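Local coordinates for protein putative alpha-galactosidase (Bacteroides fragilis, PDB 4NZJ) that probably hydrolyses terminal, non-reducing alpha-D-galactose residues from alpha-D-galactosides such as galactose oligosaccharides, galactomannans and galactolipids, at residues 122-127 and 175-180; 117-122 and 168-173. One frame throughout, in Å; residues are numbered along the deposited sequence.

Overall arrangement
Helices 116-128 and 166-176, the first two main helices on the outside of the catalytic TIM barrel, meet in both contacts, whose centres lie about 8 Å apart. Contact 2 joins earlier turns of the two helices, and contact 1 joins their C-terminal parts, including the turn that leads into strand 180-186. The two segments of helix 116-128 overlap at Thr122. A probable hydrogen bond of 2.6 Å from Tyr173 OH in contact 2 to Asp124 OD1 in contact 1 ties them together. In TIM-barrel glycosidases the active site opens at the C-terminal ends of the strands, whereas contact 1 sits where strand 180-186 begins, toward the other end of the barrel.

Contact 1 of 2, residues 122-127 and 175-180; sequences TADAMI and HERGFK
Phe179 packs its ring against Ala123, Met126 and Ile127 of helix 116-128, just past the Schellman motif that ends the neighbouring TIM-barrel helix 166-176. In that motif Gly178, at a positive phi of 83°, is the C-prime residue: its N bonds to His175 O, and Phe179 N bonds to Leu174 O. The turn delivers the phenyl group to the gap between the helices.

Apolar contacts dominate. Ile127 CG1 comes up at the ring edge, near its plane, 3.7 Å from Phe179 CE2, while Ala123 CB lies 4.0 Å from the same CE2. Ala123 O lies obliquely against the CE2-CZ side as well. Met126, a selenomethionine, sets its CB 3.8 Å from Phe179 CZ. Its chain bends at chi3 (71°), which brings CE back beside Phe179 CE1. The selenium makes an oblique Met-aromatic contact, 5.3 Å from SE to the Phe179 ring centroid. Ile139 of strand 138-140 touches this cluster from the barrel wall.

Farther out, the Arg177 chain, extended from CG to NE, runs across the tip of Ile127 at about a right angle, with CD 3.8 Å from Ile127 CD1. Arg177 NH1 donates to Tyr173 O, and the guanidinium makes a cation-pi contact with that tyrosine's ring. Asp124 OD1 and Arg177 NE, 4.2 Å apart and beyond a salt bridge, share one water in the guanidinium plane, accepting from NE at 3.2 Å and donating to OD1 at 2.8 Å.

Contact 2 of 2, residues 117-122 and 168-173; sequences ELVLQT and KYVADY
Leu120 rides on the face of the Tyr173 ring, its CG 3.6 Å from the ring centroid and only 9° off the normal, a CH-pi contact almost exactly over the centre. The two methyls of Leu120 spread over the same ring: CD1 leans toward Tyr173 CG and CD1, and CD2 toward Tyr173 CD2. That second methyl also meets the edge of Tyr169, at 4.1 Å from Leu120 CD2 to Tyr169 CE1. Deeper in, the valines meet methyl to methyl, Val119 CG1 lying 3.6 Å from Val170 CG1.

Tyr173 reaches across because its CG stands anti to the backbone N (chi1 -170°). Asp124, one turn beyond Leu120, holds its hydroxyl, and the Arg177 guanidinium lies over the face opposite Leu120, so the ring is sandwiched between the leucine and the cation. Around the valines, Leu114 touches Val119, while Phe163 and Glu116 touch Val170.

The axes of segments 117-122 and 168-173 run nearly parallel, 9° apart, and come within 10.4 Å of each other. Such side-by-side alignment belongs to successive helices of a beta/alpha TIM barrel, here those preceding and following strand 138-140.

Contact 1 of 2, residues 122-127 and 175-180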
ATOM      1  N   THR A 122      11.746  13.667  -0.077  1.00 19.61           N
ATOM      2  CA  THR A 122      11.172  12.371   0.226  1.00 18.98           C
ATOM      3  C   THR A 122      11.204  11.451  -0.998  1.00 19.11           C
ATOM      4  O   THR A 122      11.623  10.297  -0.887  1.00 18.34           O
ATOM      5  CB  THR A 122       9.746  12.529   0.781  1.00 19.88           C
ATOM      6  OG1 THR A 122       9.815  13.210   2.040  1.00 19.50           O
ATOM      7  CG2 THR A 122       9.074  11.181   0.959  1.00 20.48           C
ATOM      8  N   ALA A 123      10.778  11.960  -2.153  1.00 18.79           N
ATOM      9  CA  ALA A 123      10.873  11.212  -3.413  1.00 18.60           C
ATOM     10  C   ALA A 123      12.317  10.774  -3.702  1.00 18.15           C
ATOM     11  O   ALA A 123      12.566   9.613  -4.036  1.00 18.74           O
ATOM     12  CB  ALA A 123      10.334  12.045  -4.569  1.00 18.41           C
ATOM     13  N   ASP A 124      13.265  11.695  -3.564  1.00 19.06           N
ATOM     14  CA  ASP A 124      14.677  11.386  -3.813  1.00 21.02           C
ATOM     15  C   ASP A 124      15.163  10.254  -2.902  1.00 20.55           C
ATOM     16  O   ASP A 124      15.891   9.357  -3.339  1.00 21.39           O
ATOM     17  CB  ASP A 124      15.544  12.622  -3.572  1.00 21.48           C
ATOM     18  CG  ASP A 124      15.353  13.710  -4.624  1.00 24.01           C
ATOM     19  OD1 ASP A 124      14.686  13.476  -5.650  1.00 24.31           O
ATOM     20  OD2 ASP A 124      15.899  14.818  -4.421  1.00 27.24           O
ATOM     21  N   ALA A 125      14.754  10.301  -1.637  1.00 19.57           N
ATOM     22  CA  ALA A 125      15.170   9.292  -0.662  1.00 19.21           C
ATOM     23  C   ALA A 125      14.584   7.920  -0.981  1.00 18.48           C
ATOM     24  O   ALA A 125      15.246   6.903  -0.796  1.00 20.00           O
ATOM     25  CB  ALA A 125      14.779   9.718   0.744  1.00 20.37           C
HETATM   26  N   MSE A 126      13.347   7.895  -1.468  1.00 18.09           N
HETATM   27  CA  MSE A 126      12.691   6.632  -1.826  1.00 18.68           C
HETATM   28  C   MSE A 126      13.364   5.982  -3.015  1.00 20.19           C
HETATM   29  O   MSE A 126      13.367   4.751  -3.143  1.00 19.73           O
HETATM   30  CB  MSE A 126      11.204   6.869  -2.074  1.00 19.29           C
HETATM   31  CG  MSE A 126      10.507   7.079  -0.736  1.00 19.72           C
HETATM   32 SE   MSE A 126       8.658   7.723  -0.937  0.75 19.65          SE
HETATM   33  CE  MSE A 126       7.827   6.083  -1.628  1.00 19.95           C
ATOM     34  N   ILE A 127      13.958   6.788  -3.888  1.00 20.79           N
ATOM     35  CA  ILE A 127      14.758   6.248  -4.988  1.00 21.59           C
ATOM     36  C   ILE A 127      16.031   5.594  -4.460  1.00 22.52           C
ATOM     37  O   ILE A 127      16.369   4.471  -4.843  1.00 25.15           O
ATOM     38  CB  ILE A 127      15.114   7.339  -6.018  1.00 22.20           C
ATOM     39  CG1 ILE A 127      13.840   7.834  -6.712  1.00 22.02           C
ATOM     40  CG2 ILE A 127      16.117   6.817  -7.047  1.00 24.20           C
ATOM     41  CD1 ILE A 127      14.058   9.033  -7.599  1.00 23.77           C
ATOM     42  N   HIS A 175       6.265  12.197 -11.310  1.00 17.18           N
ATOM     43  CA  HIS A 175       5.970  11.379 -12.495  1.00 18.41           C
ATOM     44  C   HIS A 175       7.218  11.062 -13.316  1.00 19.02           C
ATOM     45  O   HIS A 175       7.359   9.953 -13.834  1.00 19.37           O
ATOM     46  CB  HIS A 175       4.960  12.078 -13.401  1.00 18.22           C
ATOM     47  CG  HIS A 175       3.596  12.203 -12.805  1.00 18.93           C
ATOM     48  ND1 HIS A 175       2.693  13.151 -13.229  1.00 19.62           N
ATOM     49  CD2 HIS A 175       2.989  11.525 -11.803  1.00 19.47           C
ATOM     50  CE1 HIS A 175       1.581  13.044 -12.523  1.00 19.39           C
ATOM     51  NE2 HIS A 175       1.732  12.064 -11.652  1.00 20.57           N
ATOM     52  N   GLU A 176       8.123  12.031 -13.413  1.00 20.53           N
ATOM     53  CA  GLU A 176       9.394  11.843 -14.114  0.50 22.54           C
ATOM     54  C   GLU A 176      10.209  10.709 -13.499  1.00 22.76           C
ATOM     55  O   GLU A 176      11.073  10.133 -14.157  1.00 23.44           O
ATOM     56  CB  GLU A 176      10.220  13.135 -14.086  0.50 25.02           C
ATOM     57  CG  GLU A 176       9.720  14.220 -15.025  0.50 27.91           C
ATOM     58  CD  GLU A 176      10.265  15.595 -14.676  0.50 31.42           C
ATOM     59  OE1 GLU A 176      11.264  15.676 -13.925  0.50 33.74           O
ATOM     60  OE2 GLU A 176       9.692  16.598 -15.153  0.50 34.70           O
ATOM     61  N   ARG A 177       9.934  10.403 -12.233  1.00 20.01           N
ATOM     62  CA  ARG A 177      10.643   9.378 -11.477  1.00 20.77           C
ATOM     63  C   ARG A 177       9.783   8.141 -11.185  1.00 20.28           C
ATOM     64  O   ARG A 177      10.194   7.241 -10.441  1.00 20.77           O
ATOM     65  CB  ARG A 177      11.170  10.002 -10.184  1.00 20.79           C
ATOM     66  CG  ARG A 177      12.297  10.985 -10.450  1.00 21.76           C
ATOM     67  CD  ARG A 177      12.477  12.005  -9.343  1.00 21.94           C
ATOM     68  NE  ARG A 177      13.557  12.928  -9.679  1.00 24.09           N
ATOM     69  CZ  ARG A 177      13.463  13.939 -10.540  1.00 24.42           C
ATOM     70  NH1 ARG A 177      12.319  14.221 -11.155  1.00 24.25           N
ATOM     71  NH2 ARG A 177      14.524  14.698 -10.774  1.00 26.74           N
ATOM     72  N   GLY A 178       8.600   8.086 -11.785  1.00 19.63           N
ATOM     73  CA  GLY A 178       7.735   6.922 -11.670  1.00 20.82           C
ATOM     74  C   GLY A 178       6.872   6.885 -10.423  1.00 18.98           C
ATOM     75  O   GLY A 178       6.238   5.871 -10.135  1.00 22.19           O
ATOM     76  N   PHE A 179       6.827   7.988  -9.680  1.00 17.75           N
ATOM     77  CA  PHE A 179       5.971   8.078  -8.508  1.00 17.84           C
ATOM     78  C   PHE A 179       4.608   8.640  -8.874  1.00 18.75           C
ATOM     79  O   PHE A 179       4.455   9.348  -9.870  1.00 18.79           O
ATOM     80  CB  PHE A 179       6.593   8.976  -7.436  1.00 17.24           C
ATOM     81  CG  PHE A 179       7.850   8.420  -6.815  1.00 18.33           C
ATOM     82  CD1 PHE A 179       7.806   7.303  -6.001  1.00 17.98           C
ATOM     83  CD2 PHE A 179       9.074   9.037  -7.029  1.00 18.16           C
ATOM     84  CE1 PHE A 179       8.961   6.796  -5.425  1.00 19.45           C
ATOM     85  CE2 PHE A 179      10.228   8.538  -6.452  1.00 18.97           C
ATOM     86  CZ  PHE A 179      10.169   7.418  -5.646  1.00 18.78           C
ATOM     87  N   LYS A 180       3.640   8.315  -8.024  1.00 18.56           N
ATOM     88  CA  LYS A 180       2.279   8.819  -8.118  0.50 18.66           C
ATOM     89  C   LYS A 180       2.028   9.789  -6.969  1.00 18.52           C
ATOM     90  O   LYS A 180       2.526   9.581  -5.859  1.00 19.04           O
ATOM     91  CB  LYS A 180       1.292   7.661  -8.039  0.50 20.46           C
ATOM     92  CG  LYS A 180       1.460   6.643  -9.153  0.50 23.37           C
ATOM     93  CD  LYS A 180       0.129   6.349  -9.816  0.50 26.17           C
ATOM     94  CE  LYS A 180       0.294   5.359 -10.952  0.50 29.44           C
ATOM     95  NZ  LYS A 180       1.578   5.580 -11.667  0.50 30.42           N
TER
HETATM   96  O   HOH W   1      15.901  12.042  -7.710  1.00 38.64           O

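Contact 2 of 2, residues 117-122 and 168-173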
ATOM      1  N   GLU A 117       9.804  21.425  -1.242  1.00 21.27           N
ATOM      2  CA  GLU A 117      11.169  20.935  -1.025  0.50 21.93           C
ATOM      3  C   GLU A 117      11.173  19.607  -0.278  1.00 21.81           C
ATOM      4  O   GLU A 117      11.913  18.687  -0.634  1.00 21.07           O
ATOM      5  CB  GLU A 117      12.001  21.972  -0.258  0.50 23.23           C
ATOM      6  CG  GLU A 117      13.385  21.496   0.178  0.50 24.64           C
ATOM      7  CD  GLU A 117      14.303  21.190  -0.991  0.50 26.04           C
ATOM      8  OE1 GLU A 117      14.072  21.749  -2.082  0.50 27.91           O
ATOM      9  OE2 GLU A 117      15.264  20.406  -0.817  0.50 27.17           O
ATOM     10  N   LEU A 118      10.347  19.505   0.753  1.00 20.16           N
ATOM     11  CA  LEU A 118      10.324  18.309   1.582  1.00 20.16           C
ATOM     12  C   LEU A 118       9.677  17.103   0.887  1.00 19.60           C
ATOM     13  O   LEU A 118      10.092  15.964   1.111  1.00 20.23           O
ATOM     14  CB  LEU A 118       9.653  18.620   2.928  1.00 20.69           C
ATOM     15  CG  LEU A 118      10.442  19.643   3.753  1.00 22.31           C
ATOM     16  CD1 LEU A 118       9.616  20.163   4.923  1.00 22.40           C
ATOM     17  CD2 LEU A 118      11.767  19.080   4.248  1.00 23.54           C
ATOM     18  N   VAL A 119       8.676  17.333   0.041  1.00 18.56           N
ATOM     19  CA  VAL A 119       8.122  16.252  -0.768  1.00 18.10           C
ATOM     20  C   VAL A 119       9.195  15.725  -1.741  1.00 18.99           C
ATOM     21  O   VAL A 119       9.346  14.515  -1.906  1.00 19.98           O
ATOM     22  CB  VAL A 119       6.887  16.694  -1.573  1.00 18.90           C
ATOM     23  CG1 VAL A 119       6.395  15.568  -2.471  1.00 20.42           C
ATOM     24  CG2 VAL A 119       5.768  17.130  -0.637  1.00 18.88           C
ATOM     25  N   LEU A 120       9.909  16.638  -2.390  1.00 19.81           N
ATOM     26  CA  LEU A 120      10.936  16.263  -3.365  1.00 20.63           C
ATOM     27  C   LEU A 120      12.073  15.494  -2.699  1.00 20.65           C
ATOM     28  O   LEU A 120      12.561  14.502  -3.248  1.00 20.26           O
ATOM     29  CB  LEU A 120      11.479  17.493  -4.096  1.00 22.73           C
ATOM     30  CG  LEU A 120      10.754  17.910  -5.380  1.00 27.02           C
ATOM     31  CD1 LEU A 120       9.244  17.799  -5.279  1.00 26.73           C
ATOM     32  CD2 LEU A 120      11.176  19.308  -5.802  1.00 28.35           C
ATOM     33  N   GLN A 121      12.479  15.936  -1.511  1.00 19.80           N
ATOM     34  CA  GLN A 121      13.490  15.211  -0.731  1.00 20.17           C
ATOM     35  C   GLN A 121      13.024  13.799  -0.400  1.00 20.29           C
ATOM     36  O   GLN A 121      13.809  12.853  -0.413  1.00 19.99           O
ATOM     37  CB  GLN A 121      13.793  15.940   0.575  1.00 21.45           C
ATOM     38  CG  GLN A 121      14.667  17.165   0.436  1.00 24.91           C
ATOM     39  CD  GLN A 121      14.982  17.795   1.777  1.00 27.18           C
ATOM     40  OE1 GLN A 121      14.853  17.157   2.825  1.00 27.57           O
ATOM     41  NE2 GLN A 121      15.406  19.050   1.752  1.00 29.54           N
ATOM     42  N   THR A 122      11.746  13.667  -0.077  1.00 19.61           N
ATOM     43  CA  THR A 122      11.172  12.371   0.226  1.00 18.98           C
ATOM     44  C   THR A 122      11.204  11.451  -0.998  1.00 19.11           C
ATOM     45  O   THR A 122      11.623  10.297  -0.887  1.00 18.34           O
ATOM     46  CB  THR A 122       9.746  12.529   0.781  1.00 19.88           C
ATOM     47  OG1 THR A 122       9.815  13.210   2.040  1.00 19.50           O
ATOM     48  CG2 THR A 122       9.074  11.181   0.959  1.00 20.48           C
ATOM     49  N   LYS A 168       1.229  21.089  -9.308  1.00 19.79           N
ATOM     50  CA  LYS A 168       1.626  20.466 -10.571  1.00 20.81           C
ATOM     51  C   LYS A 168       3.136  20.272 -10.689  1.00 20.21           C
ATOM     52  O   LYS A 168       3.585  19.257 -11.224  1.00 19.81           O
ATOM     53  CB  LYS A 168       1.102  21.235 -11.785  1.00 23.93           C
ATOM     54  CG  LYS A 168       1.239  20.437 -13.080  1.00 27.59           C
ATOM     55  CD  LYS A 168       0.538  21.099 -14.252  1.00 33.53           C
ATOM     56  CE  LYS A 168       0.550  20.199 -15.480  1.00 36.31           C
ATOM     57  NZ  LYS A 168       1.924  19.754 -15.855  1.00 37.49           N
ATOM     58  N   TYR A 169       3.919  21.221 -10.179  1.00 19.51           N
ATOM     59  CA  TYR A 169       5.379  21.083 -10.204  1.00 20.07           C
ATOM     60  C   TYR A 169       5.806  19.804  -9.477  1.00 19.31           C
ATOM     61  O   TYR A 169       6.652  19.046  -9.954  1.00 20.45           O
ATOM     62  CB  TYR A 169       6.070  22.303  -9.584  1.00 21.34           C
ATOM     63  CG  TYR A 169       7.575  22.235  -9.723  1.00 22.27           C
ATOM     64  CD1 TYR A 169       8.353  21.570  -8.779  1.00 23.20           C
ATOM     65  CD2 TYR A 169       8.220  22.809 -10.815  1.00 25.43           C
ATOM     66  CE1 TYR A 169       9.727  21.483  -8.916  1.00 25.35           C
ATOM     67  CE2 TYR A 169       9.591  22.727 -10.958  1.00 26.76           C
ATOM     68  CZ  TYR A 169      10.339  22.066 -10.009  1.00 27.05           C
ATOM     69  OH  TYR A 169      11.710  21.994 -10.156  1.00 30.68           O
ATOM     70  N   VAL A 170       5.215  19.577  -8.313  1.00 19.04           N
ATOM     71  CA  VAL A 170       5.499  18.392  -7.512  1.00 18.69           C
ATOM     72  C   VAL A 170       5.085  17.128  -8.273  1.00 17.84           C
ATOM     73  O   VAL A 170       5.858  16.176  -8.376  1.00 18.96           O
ATOM     74  CB  VAL A 170       4.776  18.462  -6.146  1.00 19.18           C
ATOM     75  CG1 VAL A 170       4.982  17.184  -5.352  1.00 20.75           C
ATOM     76  CG2 VAL A 170       5.259  19.677  -5.358  1.00 21.15           C
ATOM     77  N   ALA A 171       3.872  17.134  -8.822  1.00 18.24           N
ATOM     78  CA  ALA A 171       3.382  15.992  -9.604  1.00 18.58           C
ATOM     79  C   ALA A 171       4.335  15.650 -10.750  1.00 19.08           C
ATOM     80  O   ALA A 171       4.671  14.482 -10.972  1.00 18.76           O
ATOM     81  CB  ALA A 171       1.990  16.269 -10.139  1.00 19.86           C
ATOM     82  N   ASP A 172       4.782  16.677 -11.465  1.00 19.54           N
ATOM     83  CA  ASP A 172       5.676  16.479 -12.606  1.00 20.29           C
ATOM     84  C   ASP A 172       7.003  15.860 -12.169  1.00 20.44           C
ATOM     85  O   ASP A 172       7.509  14.941 -12.820  1.00 20.98           O
ATOM     86  CB  ASP A 172       5.932  17.804 -13.324  1.00 22.21           C
ATOM     87  CG  ASP A 172       4.725  18.301 -14.117  1.00 23.50           C
ATOM     88  OD1 ASP A 172       3.753  17.550 -14.305  1.00 24.84           O
ATOM     89  OD2 ASP A 172       4.761  19.459 -14.574  1.00 28.08           O
ATOM     90  N   TYR A 173       7.560  16.363 -11.072  1.00 19.06           N
ATOM     91  CA  TYR A 173       8.805  15.831 -10.521  1.00 19.62           C
ATOM     92  C   TYR A 173       8.653  14.356 -10.170  1.00 18.71           C
ATOM     93  O   TYR A 173       9.521  13.535 -10.499  1.00 19.04           O
ATOM     94  CB  TYR A 173       9.218  16.637  -9.281  1.00 20.16           C
ATOM     95  CG  TYR A 173      10.596  16.334  -8.752  1.00 20.38           C
ATOM     96  CD1 TYR A 173      10.816  15.265  -7.889  1.00 20.06           C
ATOM     97  CD2 TYR A 173      11.683  17.132  -9.095  1.00 21.30           C
ATOM     98  CE1 TYR A 173      12.083  14.991  -7.394  1.00 20.60           C
ATOM     99  CE2 TYR A 173      12.952  16.865  -8.604  1.00 21.06           C
ATOM    100  CZ  TYR A 173      13.147  15.805  -7.750  1.00 21.86           C
ATOM    101  OH  TYR A 173      14.410  15.548  -7.269  1.00 22.88           O
TER